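Local coordinates for protein HTH-type transcriptional regulator mcbR (Escherichia coli UMEA 3718-1, PDB 4P9F) that represses expression of McbA by binding its promoter region, preventing colanic acid overproduction and mucoidy, and is important for biofilm formation, at residues 8-13 against 38-43. Sequence-based numbering, arbitrary orientation.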
# COMPACT_ATOMS: atom_id res chain seq x y z
N LEU A 8 6.21 -14.75 11.49
CA LEU A 8 6.69 -13.45 10.98
C LEU A 8 8.05 -13.62 10.31
O LEU A 8 8.31 -12.98 9.29
CB LEU A 8 6.81 -12.43 12.12
CG LEU A 8 7.36 -11.03 11.75
CD1 LEU A 8 6.50 -10.39 10.64
CD2 LEU A 8 7.41 -10.12 12.99
N GLN A 9 8.88 -14.50 10.86
CA GLN A 9 10.22 -14.70 10.34
C GLN A 9 10.17 -15.31 8.95
O GLN A 9 10.86 -14.88 8.03
CB GLN A 9 11.02 -15.61 11.29
CG GLN A 9 12.46 -15.69 10.94
CD GLN A 9 13.11 -14.32 10.95
OE1 GLN A 9 13.65 -13.87 9.94
NE2 GLN A 9 13.03 -13.65 12.10
N VAL A 10 9.32 -16.31 8.78
CA VAL A 10 9.13 -16.88 7.45
C VAL A 10 8.53 -15.85 6.48
O VAL A 10 8.94 -15.75 5.34
CB VAL A 10 8.22 -18.14 7.49
CG1 VAL A 10 8.00 -18.67 6.07
CG2 VAL A 10 8.83 -19.24 8.41
N GLU A 11 7.55 -15.09 6.96
CA GLU A 11 6.91 -14.10 6.11
C GLU A 11 7.89 -13.03 5.61
O GLU A 11 7.91 -12.70 4.42
CB GLU A 11 5.79 -13.40 6.86
CG GLU A 11 5.05 -12.44 5.94
CD GLU A 11 4.06 -11.57 6.67
OE1 GLU A 11 4.07 -11.57 7.93
OE2 GLU A 11 3.26 -10.90 5.98
N ASN A 12 8.70 -12.49 6.53
CA ASN A 12 9.70 -11.49 6.15
C ASN A 12 10.74 -12.05 5.21
O ASN A 12 11.17 -11.37 4.28
CB ASN A 12 10.36 -10.91 7.40
CG ASN A 12 9.44 -9.97 8.15
OD1 ASN A 12 8.50 -9.41 7.56
ND2 ASN A 12 9.70 -9.78 9.43
N ASP A 13 11.15 -13.30 5.43
CA ASP A 13 12.12 -13.91 4.52
C ASP A 13 11.53 -14.12 3.11
O ASP A 13 12.20 -13.87 2.11
CB ASP A 13 12.65 -15.22 5.10
CG ASP A 13 13.58 -14.97 6.31
OD1 ASP A 13 14.09 -13.84 6.44
OD2 ASP A 13 13.80 -15.91 7.11
N LEU A 38 13.10 -25.39 6.10
CA LEU A 38 13.29 -24.49 7.24
C LEU A 38 13.34 -25.24 8.57
O LEU A 38 13.53 -24.62 9.63
CB LEU A 38 12.17 -23.44 7.29
CG LEU A 38 12.09 -22.55 6.04
CD1 LEU A 38 10.99 -21.52 6.17
CD2 LEU A 38 13.44 -21.90 5.76
N GLY A 39 13.15 -26.55 8.52
CA GLY A 39 13.14 -27.37 9.73
C GLY A 39 12.01 -26.98 10.67
O GLY A 39 12.18 -27.04 11.89
N MSE A 40 10.87 -26.59 10.11
CA MSE A 40 9.73 -26.11 10.89
C MSE A 40 8.49 -26.94 10.70
O MSE A 40 8.36 -27.68 9.73
CB MSE A 40 9.36 -24.68 10.51
CG MSE A 40 10.34 -23.64 10.97
SE MSE A 40 9.69 -21.87 10.47
CE MSE A 40 11.29 -20.90 11.01
N SER A 41 7.54 -26.77 11.62
CA SER A 41 6.17 -27.23 11.43
C SER A 41 5.53 -26.53 10.24
O SER A 41 5.90 -25.42 9.87
CB SER A 41 5.33 -26.98 12.68
OG SER A 41 5.94 -27.61 13.78
N ILE A 42 4.59 -27.22 9.61
CA ILE A 42 3.77 -26.66 8.54
C ILE A 42 3.05 -25.37 8.93
O ILE A 42 2.88 -24.45 8.12
CB ILE A 42 2.69 -27.69 8.10
CG1 ILE A 42 3.32 -28.89 7.43
CG2 ILE A 42 1.73 -27.08 7.10
CD1 ILE A 42 4.11 -28.52 6.23
N THR A 43 2.59 -25.33 10.18
CA THR A 43 1.72 -24.24 10.63
C THR A 43 2.26 -22.81 10.43
O THR A 43 1.59 -22.02 9.78
CB THR A 43 1.34 -24.43 12.11
OG1 THR A 43 0.69 -25.70 12.26
CG2 THR A 43 0.43 -23.31 12.57
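Val10, buried on helix 6-19, meets Leu38 and Met40 in a contact that is entirely apolar: its CG2 methyl touches both, while CG1 turns to Leu38 alone. The tight spot is at CG2, which points head-on at the selenium of Met40, a selenomethionine in this crystal, with Val10 CG2 3.4 Å from Met40 SE. Met40 CE stands a little further off, 3.9 Å from the same Val10 CG2. With CG of Met40 anti to its carbonyl carbon (chi1 -71°) and the next bond stretched out (chi2 -178°), the selenium is carried across to the helix. Leu38 approaches obliquely with a single branch, CD1, which touches both valine methyls, 3.9 Å from Val10 CG2 and 4.1 Å from Val10 CG1. Between these two partners Gly39 turns the chain with positive phi (62°), closing helix 31-38 in a Schellman motif and starting the turn that leads into helix 42-54. These two helices form the helix-turn-helix of the GntR-type DNA-binding domain, so Val10 packs the first helix of the domain against the turn of that motif; it also rests on Ala48 of helix 42-54. Away from the valine the packing thins quickly. Gln9 starts toward the turn, but its amide end leads off, and its CB stays 5.3 Å from Met40 CE, while Leu38 itself lies on the solvent side.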